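Local coordinates for protein mannose-6-phosphate isomerase (Helicobacter pylori, PDB 2QH5) that probably makes GDP-mannose from alpha-D-mannose 1-phosphate and GTP through this N-terminal nucleotidyltransferase domain, and belongs to the type 2 mannose-6-phosphate isomerase family, at residues A[68-71]-A[72-75]; A[42-45]-A[46-50]; A[215-218]-A[219-222]; A[234-237]-A[238-241]; A[129-132]-A[133-137]. All blocks are in the same frame, centred on the assembly; numbering follows the deposited sequence.

Contact 1 of 5, residues A[68-71]-A[72-75]; sequences EEIK and NEIK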
loop_
_atom_site.group_PDB
_atom_site.type_symbol
_atom_site.label_atom_id
_atom_site.label_comp_id
_atom_site.label_asym_id
_atom_site.label_seq_id
_atom_site.Cartn_x
_atom_site.Cartn_y
_atom_site.Cartn_z
ATOM N N GLU A 68 20.388 1.252 -3.297
ATOM C CA GLU A 68 21.264 2.236 -3.927
ATOM C C GLU A 68 20.575 3.585 -4.104
ATOM O O GLU A 68 21.193 4.634 -3.904
ATOM C CB GLU A 68 21.746 1.721 -5.286
ATOM C CG GLU A 68 22.964 2.441 -5.847
ATOM C CD GLU A 68 23.547 1.729 -7.054
ATOM O OE1 GLU A 68 24.657 1.166 -6.928
ATOM O OE2 GLU A 68 22.892 1.716 -8.121
ATOM N N GLU A 69 19.295 3.550 -4.468
ATOM C CA GLU A 69 18.551 4.763 -4.806
ATOM C C GLU A 69 18.095 5.585 -3.608
ATOM O O GLU A 69 17.723 6.749 -3.754
ATOM C CB GLU A 69 17.372 4.428 -5.711
ATOM C CG GLU A 69 17.799 4.238 -7.142
ATOM C CD GLU A 69 16.679 3.768 -8.037
ATOM O OE1 GLU A 69 16.972 3.038 -9.001
ATOM O OE2 GLU A 69 15.511 4.121 -7.779
ATOM N N ILE A 70 18.126 4.978 -2.427
ATOM C CA ILE A 70 17.770 5.675 -1.196
ATOM C C ILE A 70 18.941 5.750 -0.213
ATOM O O ILE A 70 18.741 5.845 0.999
ATOM C CB ILE A 70 16.522 5.053 -0.502
ATOM C CG1 ILE A 70 16.743 3.571 -0.188
ATOM C CG2 ILE A 70 15.283 5.249 -1.360
ATOM C CD1 ILE A 70 15.972 3.083 1.016
ATOM N N LYS A 71 20.160 5.715 -0.742
ATOM C CA LYS A 71 21.356 5.835 0.088
ATOM C C LYS A 71 21.508 7.262 0.616
ATOM O O LYS A 71 21.925 7.466 1.758
ATOM C CB LYS A 71 22.604 5.400 -0.690
ATOM C CG LYS A 71 23.862 5.166 0.161
ATOM C CD LYS A 71 23.806 3.856 0.950
ATOM C CE LYS A 71 23.400 4.075 2.407
ATOM N NZ LYS A 71 23.207 2.789 3.136
ATOM N N ASN A 72 21.154 8.236 -0.220
ATOM C CA ASN A 72 21.136 9.650 0.167
ATOM C C ASN A 72 20.074 9.958 1.223
ATOM O O ASN A 72 20.280 10.809 2.093
ATOM C CB ASN A 72 20.889 10.540 -1.059
ATOM C CG ASN A 72 22.161 10.854 -1.835
ATOM O OD1 ASN A 72 23.249 10.378 -1.503
ATOM N ND2 ASN A 72 22.024 11.664 -2.879
ATOM N N GLU A 73 18.950 9.249 1.140
ATOM C CA GLU A 73 17.743 9.580 1.899
ATOM C C GLU A 73 17.734 9.077 3.353
ATOM O O GLU A 73 17.032 9.641 4.195
ATOM C CB GLU A 73 16.504 9.075 1.153
ATOM C CG GLU A 73 16.555 9.227 -0.372
ATOM C CD GLU A 73 16.098 10.591 -0.868
ATOM O OE1 GLU A 73 15.495 11.353 -0.083
ATOM O OE2 GLU A 73 16.336 10.898 -2.058
ATOM N N ILE A 74 18.498 8.023 3.642
ATOM C CA ILE A 74 18.577 7.481 5.006
ATOM C C ILE A 74 19.439 8.370 5.911
ATOM O O ILE A 74 20.636 8.122 6.100
ATOM C CB ILE A 74 19.109 6.022 5.040
ATOM C CG1 ILE A 74 18.361 5.143 4.037
ATOM C CG2 ILE A 74 18.980 5.428 6.450
ATOM C CD1 ILE A 74 19.075 3.844 3.698
ATOM N N LYS A 75 18.822 9.417 6.452
ATOM C CA LYS A 75 19.482 10.291 7.415
ATOM C C LYS A 75 18.897 10.019 8.793
ATOM O O LYS A 75 17.866 10.591 9.162
ATOM C CB LYS A 75 19.312 11.769 7.034
ATOM C CG LYS A 75 19.802 12.123 5.630
ATOM C CD LYS A 75 20.413 13.521 5.575
ATOM C CE LYS A 75 21.850 13.524 6.103
ATOM N NZ LYS A 75 22.473 14.877 6.066
#

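Contact 2 of 5, residues A[42-45]-A[46-50]; sequences LSFK and RNASL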
loop_
_atom_site.group_PDB
_atom_site.type_symbol
_atom_site.label_atom_id
_atom_site.label_comp_id
_atom_site.label_asym_id
_atom_site.label_seq_id
_atom_site.Cartn_x
_atom_site.Cartn_y
_atom_site.Cartn_z
ATOM N N LEU A 42 11.226 9.060 -4.926
ATOM C CA LEU A 42 10.243 10.116 -4.700
ATOM C C LEU A 42 9.192 9.657 -3.690
ATOM O O LEU A 42 8.898 10.377 -2.724
ATOM C CB LEU A 42 9.583 10.520 -6.019
ATOM C CG LEU A 42 9.945 11.839 -6.722
ATOM C CD1 LEU A 42 11.110 12.626 -6.082
ATOM C CD2 LEU A 42 10.195 11.556 -8.195
ATOM N N SER A 43 8.651 8.455 -3.916
ATOM C CA SER A 43 7.690 7.826 -3.010
ATOM C C SER A 43 8.293 7.562 -1.628
ATOM O O SER A 43 7.609 7.687 -0.615
ATOM C CB SER A 43 7.162 6.521 -3.598
ATOM O OG SER A 43 6.399 6.739 -4.774
ATOM N N PHE A 44 9.572 7.201 -1.591
ATOM C CA PHE A 44 10.257 6.983 -0.324
ATOM C C PHE A 44 10.348 8.279 0.470
ATOM O O PHE A 44 9.941 8.330 1.633
ATOM C CB PHE A 44 11.664 6.382 -0.518
ATOM C CG PHE A 44 12.405 6.199 0.776
ATOM C CD1 PHE A 44 13.370 7.109 1.178
ATOM C CD2 PHE A 44 12.088 5.154 1.622
ATOM C CE1 PHE A 44 14.014 6.964 2.410
ATOM C CE2 PHE A 44 12.734 5.003 2.853
ATOM C CZ PHE A 44 13.697 5.906 3.241
ATOM N N LYS A 45 10.880 9.313 -0.184
ATOM C CA LYS A 45 11.170 10.612 0.435
ATOM C C LYS A 45 9.911 11.278 0.975
ATOM O O LYS A 45 9.912 11.818 2.084
ATOM C CB LYS A 45 11.858 11.537 -0.583
ATOM C CG LYS A 45 12.354 12.876 -0.031
ATOM C CD LYS A 45 12.807 13.814 -1.155
ATOM C CE LYS A 45 13.442 15.092 -0.602
ATOM N NZ LYS A 45 13.797 16.060 -1.686
ATOM N N ARG A 46 8.845 11.220 0.178
ATOM C CA ARG A 46 7.568 11.854 0.506
ATOM C C ARG A 46 6.919 11.313 1.780
ATOM O O ARG A 46 6.365 12.089 2.557
ATOM C CB ARG A 46 6.633 11.801 -0.707
ATOM C CG ARG A 46 5.230 11.297 -0.472
ATOM C CD ARG A 46 4.364 11.426 -1.728
ATOM N NE ARG A 46 5.091 11.203 -2.981
ATOM C CZ ARG A 46 4.925 10.152 -3.782
ATOM N NH1 ARG A 46 4.054 9.194 -3.477
ATOM N NH2 ARG A 46 5.637 10.057 -4.899
ATOM N N ASN A 47 7.030 10.001 2.013
ATOM C CA ASN A 47 6.459 9.374 3.213
ATOM C C ASN A 47 7.396 9.253 4.406
ATOM O O ASN A 47 6.935 9.110 5.534
ATOM C CB ASN A 47 5.902 7.999 2.886
ATOM C CG ASN A 47 4.742 8.059 1.922
ATOM O OD1 ASN A 47 3.600 8.286 2.321
ATOM N ND2 ASN A 47 5.025 7.848 0.644
ATOM N N ALA A 48 8.704 9.297 4.167
ATOM C CA ALA A 48 9.683 9.066 5.241
ATOM C C ALA A 48 9.615 10.142 6.325
ATOM O O ALA A 48 9.882 9.875 7.507
ATOM C CB ALA A 48 11.094 8.967 4.666
ATOM N N SER A 49 9.232 11.346 5.897
ATOM C CA SER A 49 9.127 12.534 6.740
ATOM C C SER A 49 7.940 12.455 7.700
ATOM O O SER A 49 7.949 13.069 8.774
ATOM C CB SER A 49 8.947 13.755 5.843
ATOM O OG SER A 49 9.286 13.443 4.501
ATOM N N LEU A 50 6.922 11.696 7.295
ATOM C CA LEU A 50 5.655 11.616 8.013
ATOM C C LEU A 50 5.632 10.413 8.949
ATOM O O LEU A 50 4.662 10.197 9.679
ATOM C CB LEU A 50 4.496 11.509 7.008
ATOM C CG LEU A 50 4.592 12.294 5.690
ATOM C CD1 LEU A 50 3.421 11.992 4.782
ATOM C CD2 LEU A 50 4.690 13.794 5.915
#

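Contact 3 of 5, residues A[215-218]-A[219-222]; sequences RAFE and SLEN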
loop_
_atom_site.group_PDB
_atom_site.type_symbol
_atom_site.label_atom_id
_atom_site.label_comp_id
_atom_site.label_asym_id
_atom_site.label_seq_id
_atom_site.Cartn_x
_atom_site.Cartn_y
_atom_site.Cartn_z
ATOM N N ARG A 215 1.267 -18.860 8.274
ATOM C CA ARG A 215 2.216 -19.970 8.173
ATOM C C ARG A 215 3.436 -19.625 7.318
ATOM O O ARG A 215 4.514 -20.161 7.542
ATOM C CB ARG A 215 1.546 -21.255 7.663
ATOM C CG ARG A 215 0.723 -21.086 6.393
ATOM C CD ARG A 215 0.471 -22.417 5.689
ATOM N NE ARG A 215 1.574 -22.759 4.791
ATOM C CZ ARG A 215 2.521 -23.657 5.060
ATOM N NH1 ARG A 215 2.507 -24.328 6.208
ATOM N NH2 ARG A 215 3.483 -23.887 4.173
ATOM N N ALA A 216 3.262 -18.743 6.337
ATOM C CA ALA A 216 4.382 -18.285 5.520
ATOM C C ALA A 216 5.338 -17.474 6.392
ATOM O O ALA A 216 6.549 -17.670 6.348
ATOM C CB ALA A 216 3.892 -17.462 4.346
ATOM N N PHE A 217 4.767 -16.586 7.198
ATOM C CA PHE A 217 5.500 -15.805 8.191
ATOM C C PHE A 217 6.335 -16.683 9.145
ATOM O O PHE A 217 7.334 -16.223 9.703
ATOM C CB PHE A 217 4.506 -14.925 8.979
ATOM C CG PHE A 217 5.152 -14.005 9.973
ATOM C CD1 PHE A 217 5.264 -14.369 11.314
ATOM C CD2 PHE A 217 5.656 -12.772 9.571
ATOM C CE1 PHE A 217 5.879 -13.526 12.236
ATOM C CE2 PHE A 217 6.265 -11.921 10.491
ATOM C CZ PHE A 217 6.375 -12.299 11.823
ATOM N N GLU A 218 5.937 -17.942 9.318
ATOM C CA GLU A 218 6.607 -18.849 10.266
ATOM C C GLU A 218 8.016 -19.232 9.831
ATOM O O GLU A 218 8.901 -19.482 10.667
ATOM C CB GLU A 218 5.767 -20.113 10.504
ATOM C CG GLU A 218 4.626 -19.929 11.502
ATOM C CD GLU A 218 5.118 -19.497 12.880
ATOM O OE1 GLU A 218 4.985 -18.296 13.211
ATOM O OE2 GLU A 218 5.654 -20.353 13.623
ATOM N N SER A 219 8.215 -19.251 8.518
ATOM C CA SER A 219 9.464 -19.674 7.912
ATOM C C SER A 219 10.318 -18.488 7.478
ATOM O O SER A 219 11.193 -18.633 6.623
ATOM C CB SER A 219 9.138 -20.463 6.665
ATOM O OG SER A 219 8.671 -19.549 5.686
ATOM N N LEU A 220 10.035 -17.316 8.037
ATOM C CA LEU A 220 10.741 -16.082 7.706
ATOM C C LEU A 220 12.125 -16.131 8.324
ATOM O O LEU A 220 12.301 -16.695 9.402
ATOM C CB LEU A 220 9.942 -14.890 8.245
ATOM C CG LEU A 220 10.316 -13.426 7.999
ATOM C CD1 LEU A 220 9.048 -12.630 7.803
ATOM C CD2 LEU A 220 11.130 -12.848 9.158
ATOM N N GLU A 221 13.115 -15.570 7.633
ATOM C CA GLU A 221 14.484 -15.529 8.147
ATOM C C GLU A 221 15.109 -14.176 7.851
ATOM O O GLU A 221 14.702 -13.506 6.912
ATOM C CB GLU A 221 15.352 -16.640 7.540
ATOM C CG GLU A 221 14.736 -18.036 7.539
ATOM C CD GLU A 221 15.763 -19.138 7.371
ATOM O OE1 GLU A 221 15.351 -20.301 7.181
ATOM O OE2 GLU A 221 16.976 -18.841 7.429
ATOM N N ASN A 222 16.108 -13.798 8.647
ATOM C CA ASN A 222 16.788 -12.510 8.514
ATOM C C ASN A 222 18.227 -12.557 7.996
ATOM O O ASN A 222 18.978 -13.487 8.294
ATOM C CB ASN A 222 16.774 -11.774 9.849
ATOM C CG ASN A 222 15.385 -11.436 10.307
ATOM O OD1 ASN A 222 15.010 -11.735 11.434
ATOM N ND2 ASN A 222 14.601 -10.820 9.431
#

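Contact 4 of 5, residues A[234-237]-A[238-241]; sequences SEKS and MQDL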
loop_
_atom_site.group_PDB
_atom_site.type_symbol
_atom_site.label_atom_id
_atom_site.label_comp_id
_atom_site.label_asym_id
_atom_site.label_seq_id
_atom_site.Cartn_x
_atom_site.Cartn_y
_atom_site.Cartn_z
ATOM N N SER A 234 10.991 -17.921 1.862
ATOM C CA SER A 234 11.329 -18.920 0.848
ATOM C C SER A 234 10.298 -18.967 -0.265
ATOM O O SER A 234 9.112 -18.715 -0.037
ATOM C CB SER A 234 11.417 -20.309 1.483
ATOM O OG SER A 234 10.131 -20.801 1.817
ATOM N N GLU A 235 10.760 -19.307 -1.463
ATOM C CA GLU A 235 9.884 -19.523 -2.606
ATOM C C GLU A 235 8.856 -20.602 -2.284
ATOM O O GLU A 235 7.720 -20.551 -2.750
ATOM C CB GLU A 235 10.711 -19.922 -3.825
ATOM C CG GLU A 235 9.925 -19.931 -5.115
ATOM C CD GLU A 235 10.775 -20.266 -6.317
ATOM O OE1 GLU A 235 10.196 -20.621 -7.368
ATOM O OE2 GLU A 235 12.017 -20.177 -6.214
ATOM N N LYS A 236 9.280 -21.561 -1.463
ATOM C CA LYS A 236 8.452 -22.648 -0.949
ATOM C C LYS A 236 7.227 -22.133 -0.187
ATOM O O LYS A 236 6.100 -22.562 -0.443
ATOM C CB LYS A 236 9.309 -23.540 -0.036
ATOM C CG LYS A 236 8.581 -24.710 0.635
ATOM C CD LYS A 236 8.989 -26.061 0.043
ATOM C CE LYS A 236 8.214 -26.403 -1.227
ATOM N NZ LYS A 236 8.611 -27.733 -1.777
ATOM N N SER A 237 7.458 -21.208 0.742
ATOM C CA SER A 237 6.400 -20.664 1.593
ATOM C C SER A 237 5.391 -19.846 0.796
ATOM O O SER A 237 4.194 -19.857 1.084
ATOM C CB SER A 237 7.005 -19.783 2.686
ATOM O OG SER A 237 8.057 -20.453 3.352
ATOM N N MET A 238 5.885 -19.142 -0.210
ATOM C CA MET A 238 5.059 -18.237 -0.977
ATOM C C MET A 238 4.322 -18.938 -2.101
ATOM O O MET A 238 3.356 -18.398 -2.625
ATOM C CB MET A 238 5.905 -17.095 -1.530
ATOM C CG MET A 238 6.543 -16.259 -0.442
ATOM S SD MET A 238 6.457 -14.508 -0.799
ATOM C CE MET A 238 4.707 -14.209 -0.575
ATOM N N GLN A 239 4.781 -20.140 -2.454
ATOM C CA GLN A 239 4.208 -20.925 -3.552
ATOM C C GLN A 239 2.737 -21.248 -3.357
ATOM O O GLN A 239 1.926 -21.012 -4.253
ATOM C CB GLN A 239 4.985 -22.228 -3.748
ATOM C CG GLN A 239 5.973 -22.197 -4.900
ATOM C CD GLN A 239 6.921 -23.387 -4.897
ATOM O OE1 GLN A 239 6.986 -24.152 -3.930
ATOM N NE2 GLN A 239 7.669 -23.544 -5.984
ATOM N N ASP A 240 2.398 -21.768 -2.181
ATOM C CA ASP A 240 1.040 -22.232 -1.912
ATOM C C ASP A 240 0.061 -21.092 -1.629
ATOM O O ASP A 240 -1.137 -21.327 -1.461
ATOM C CB ASP A 240 1.032 -23.224 -0.745
ATOM C CG ASP A 240 1.043 -22.533 0.605
ATOM O OD1 ASP A 240 2.038 -21.840 0.909
ATOM O OD2 ASP A 240 0.055 -22.679 1.360
ATOM N N LEU A 241 0.575 -19.866 -1.570
ATOM C CA LEU A 241 -0.243 -18.691 -1.298
ATOM C C LEU A 241 -1.102 -18.323 -2.496
ATOM O O LEU A 241 -0.622 -18.312 -3.635
ATOM C CB LEU A 241 0.637 -17.502 -0.918
ATOM C CG LEU A 241 0.733 -17.126 0.557
ATOM C CD1 LEU A 241 1.059 -18.315 1.430
ATOM C CD2 LEU A 241 1.761 -16.056 0.728
#

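Contact 5 of 5, residues A[129-132]-A[133-137]; sequences AIDL and AQKGF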
loop_
_atom_site.group_PDB
_atom_site.type_symbol
_atom_site.label_atom_id
_atom_site.label_comp_id
_atom_site.label_asym_id
_atom_site.label_seq_id
_atom_site.Cartn_x
_atom_site.Cartn_y
_atom_site.Cartn_z
ATOM N N ALA A 129 -6.263 10.823 7.252
ATOM C CA ALA A 129 -6.329 9.356 7.204
ATOM C C ALA A 129 -5.864 8.699 8.494
ATOM O O ALA A 129 -6.455 7.712 8.935
ATOM C CB ALA A 129 -5.530 8.842 6.053
ATOM N N ILE A 130 -4.806 9.251 9.092
ATOM C CA ILE A 130 -4.298 8.784 10.378
ATOM C C ILE A 130 -5.356 8.889 11.473
ATOM O O ILE A 130 -5.515 7.970 12.287
ATOM C CB ILE A 130 -3.042 9.577 10.809
ATOM C CG1 ILE A 130 -1.880 9.332 9.838
ATOM C CG2 ILE A 130 -2.631 9.223 12.240
ATOM C CD1 ILE A 130 -1.298 7.933 9.901
ATOM N N ASP A 131 -6.081 10.007 11.489
ATOM C CA ASP A 131 -7.079 10.242 12.529
ATOM C C ASP A 131 -8.224 9.233 12.430
ATOM O O ASP A 131 -8.619 8.646 13.444
ATOM C CB ASP A 131 -7.589 11.684 12.501
ATOM C CG ASP A 131 -8.191 12.112 13.834
ATOM O OD1 ASP A 131 -7.438 12.178 14.837
ATOM O OD2 ASP A 131 -9.416 12.378 13.879
ATOM N N LEU A 132 -8.714 9.005 11.209
ATOM C CA LEU A 132 -9.723 7.963 10.938
ATOM C C LEU A 132 -9.256 6.561 11.318
ATOM O O LEU A 132 -10.043 5.755 11.816
ATOM C CB LEU A 132 -10.132 7.963 9.465
ATOM C CG LEU A 132 -10.879 9.179 8.926
ATOM C CD1 LEU A 132 -10.922 9.170 7.404
ATOM C CD2 LEU A 132 -12.276 9.240 9.517
ATOM N N ALA A 133 -7.972 6.282 11.084
ATOM C CA ALA A 133 -7.379 4.986 11.405
ATOM C C ALA A 133 -7.371 4.713 12.907
ATOM O O ALA A 133 -7.535 3.568 13.335
ATOM C CB ALA A 133 -5.971 4.891 10.831
ATOM N N GLN A 134 -7.190 5.760 13.709
ATOM C CA GLN A 134 -7.221 5.608 15.167
ATOM C C GLN A 134 -8.626 5.330 15.682
ATOM O O GLN A 134 -8.798 4.837 16.804
ATOM C CB GLN A 134 -6.663 6.845 15.863
ATOM C CG GLN A 134 -5.212 7.106 15.585
ATOM C CD GLN A 134 -4.659 8.205 16.459
ATOM O OE1 GLN A 134 -4.512 9.350 16.016
ATOM N NE2 GLN A 134 -4.370 7.874 17.719
ATOM N N LYS A 135 -9.624 5.649 14.856
ATOM C CA LYS A 135 -11.030 5.405 15.195
ATOM C C LYS A 135 -11.436 3.964 14.899
ATOM O O LYS A 135 -12.506 3.509 15.320
ATOM C CB LYS A 135 -11.952 6.394 14.473
ATOM C CG LYS A 135 -11.536 7.842 14.662
ATOM C CD LYS A 135 -12.723 8.744 14.916
ATOM C CE LYS A 135 -12.283 10.020 15.608
ATOM N NZ LYS A 135 -13.378 10.603 16.418
ATOM N N GLY A 136 -10.577 3.249 14.176
ATOM C CA GLY A 136 -10.782 1.827 13.928
ATOM C C GLY A 136 -11.188 1.519 12.503
ATOM O O GLY A 136 -11.712 0.439 12.230
ATOM N N PHE A 137 -10.929 2.465 11.600
ATOM C CA PHE A 137 -11.273 2.339 10.182
ATOM C C PHE A 137 -10.099 1.903 9.281
ATOM O O PHE A 137 -8.917 2.064 9.640
ATOM C CB PHE A 137 -11.816 3.668 9.652
ATOM C CG PHE A 137 -13.135 4.086 10.249
ATOM C CD1 PHE A 137 -13.195 5.132 11.171
ATOM C CD2 PHE A 137 -14.319 3.461 9.865
ATOM C CE1 PHE A 137 -14.412 5.540 11.721
ATOM C CE2 PHE A 137 -15.535 3.857 10.405
ATOM C CZ PHE A 137 -15.582 4.902 11.336
#

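Contact 1 of 5, residues A[68-71]-A[72-75]
Ile70 and Ile74 meet through their delta methyls, CD1 to CD1 at 4.2 Å, with the two side chains crossing at a slant. Ile74 also lays its CG1 against the backbone: CG1 stands 3.1 Å from Ile70 O, a close methylene-to-oxygen contact. A chi1 of -49° puts CG1 beside the backbone N of Ile74, where it faces Ile70 O. Glu73 adds its methylene, CG packing 3.8 Å from Ile70 CA.

The backbone bonds are few and soft. Ile70 O receives both Glu73 N and Ile74 N, each at 3.4 Å and each weak. This is the loop leaving helix 63-69 on its way to strand 78-84 in the nucleotidyltransferase domain, a Rossmann-like GT-A fold, and Ile74 is the centre of an inverse gamma turn there.

Polar ends look elsewhere. Glu69 OE2 is hydrogen-bonded to Ser38 OG, while the carboxylate of Glu73 has a long, weak ion pair with Lys37. Helix 39-48 covers the apolar side: Ile70 rests on Phe40, and Glu73 lies against Phe44 and Lys45. Lys71 and Asn72 occupy the exposed side of the turn.

Contact 2 of 5, residues A[42-45]-A[46-50]
Asn47 reaches back one turn and gives its amide ND2 to Ser43 O, 2.9 Å away with an N-H...O angle of 162°. The bond is well formed at both ends: the donor sits in the carbonyl plane of Ser43, and the acceptor lies close to the amide plane of Asn47. Since Asn47 OD1 is hydrogen-bonded to Tyr122 OH, both ends of the buried amide are held and its rotation is fixed. Next to it the Arg46 guanidinium lies with one face over Ser43, whose CA is 3.5 Å above the plane. A bend at chi3 (35°) folds the arginine chain back over the preceding turn, and its NH2 is hydrogen-bonded to His114 O, while Ser43 OG reaches Ser112 O and Leu39 O.

All this belongs to helix 39-48, which packs on the parallel strands at the core of the mixed sheet in the Rossmann-like nucleotidyltransferase domain: Asn47 touches strands 5-10 and 106-111, and Phe44 touches Leu9. The Phe44 ring carries Ala48 CB over one face, offset toward the rim, with CE1 4.2 Å from that methyl. Backbone bonds Arg46 N to Leu42 O and Ala48 N to Phe44 O, both 3.0 Å, hold the same turns.

The outer side is much looser. Lys45 extends its chain away at the surface, and exposed Ser49 has its OG 3.0 Å from Lys45 O.

Contact 3 of 5, residues A[215-218]-A[219-222]
The backbone leaves helix 207-216 through a pair of i to i+3 bonds, Ser219 N to Ala216 O at 3.2 Å and a weak one from Leu220 N to Phe217 O at 3.4 Å, before extending into strand 221-223. The contact is thus a helix-to-strand turn at the surface of the nucleotidyltransferase domain, and the strand it starts runs antiparallel to strand 230-233, with Glu221 backbone-bonded to Arg232. Bonding from i to i+3 is of the 3-10 type, and here it carries the chain from the end of the helix to the start of the strand.

Ser219 turns its side chain onto the same carbonyl. With chi1 at 72° the hydroxyl sits between its own backbone N and carbonyl carbon, and OG comes 2.9 Å from Ala216 O. Ser219 OG is probably also hydrogen-bonded to Ser237 OG, which joins this turn to helix 235-239.

On the apolar side the Phe217 ring meets the Leu220 CD1 branch. Each side chain has CG anti to its backbone N, chi1 -176° for Phe217 and -175° for Leu220, which brings the two groups within contact distance, and both residues touch Met100 beyond the turn. Leu220 CB lies 3.3 Å from Phe217 O. Leu220 CD1 approaches the ring obliquely, 3.8 Å from Phe217 CD2 and 3.9 Å from Phe217 CE2.

Contact 4 of 5, residues A[234-237]-A[238-241]
The Glu235 carboxylate and the Gln239 amide meet across one turn with their planes 67° apart, and their closest atoms, Glu235 OE1 and Gln239 NE2, are 4.1 Å from each other. The other end of the amide lies by Lys236, Gln239 OE1 being 3.7 Å from Lys236 CE. Gln239 packs more closely through its aliphatic part, with CG 3.2 Å from Glu235 O. The Asp240 carboxylate brings OD1 to 2.9 Å from Ser237 O, two acceptors side by side, and its OD2 has a long, weak ion pair with Arg215.

This is the short helix 235-239, which follows strand 230-233 and begins with Ser234 at the N-cap position. Ser234 OG is hydrogen-bonded to Ser237 OG at 2.6 Å, and Met238 N bonds Ser234 O at 3.3 Å. Met238 itself leaves the turn for Leu86 and for Leu96 of helix 90-99.

The polar grip thus lies at the start of the helix, where Ser237 OG is hydrogen-bonded to Ser234 OG and probably also to Ser219 OG. Along the exposed side the charged and amide groups are merely neighbours. The approach of Asp240 OD1 to Ser237 O is probably unfavourable and the placement of that carboxylate doubtful, though the weak Arg215 pair may offset it a little.

Contact 5 of 5, residues A[129-132]-A[133-137]
Phe137, with chi1 at -66°, has its ring beside its own backbone N, which turns it back toward the helix it has just left, and CD1 comes 3.3 Å from Leu132 O. The carbonyl oxygen lies at the edge of the ring, in its plane, so the aromatic C-H side faces the oxygen. The base of Lys135 also lies on the preceding turn: chi1 of -52° sets CG beside the backbone N, 3.3 Å from Asp131 O, and a bend at chi2 then leads the rest of the chain away. The charged ends, Asp131 OD2 and Lys135 NZ, stay 5.0 Å apart, and any attraction between them is probably long-range.

The turn is a Schellman motif closing helix 119-134. Gly136 takes phi of 108°, a conformation glycine reaches easily, and Phe137 N returns to Leu132 O in a weak 3.4 Å bond while Gly136 N bonds Ala133 O at 3.2 Å. Leu132 O also accepts Lys135 N at 3.1 Å, from well above the carbonyl plane.

Inward, Ala129, Ile130 and Ala133 pack on Val192 of strand 184-194, and Leu132 lies on Val139 and Val260. From Phe137 the chain passes straight into strand 138-144.

Leu132 O thus takes one moderate and one weak N-H bond, with the Phe137 ring edge beside it, and the weak bond from Phe137 N is the one that closes the Schellman turn.

In the fold
Along the chain the order is contact 2, contact 1, contact 5, contact 3, contact 4, all within one nucleotidyltransferase domain built on a mixed sheet. Contacts 1 and 2 form one cluster, centres 11 Å apart, where the end of helix 63-69 packs on helix 39-48. Contacts 3 and 4 form another, centres 10 Å apart, flanking strand 230-233 and touching each other. The clusters are separate, with centres 27 to 31 Å apart. Contact 5, on helix 119-134, stands alone, though its nearest atoms come within about 6 Å of contact 2. Most of the contacts lie at helix ends next to strands of the sheet, contact 4 spanning a whole short helix.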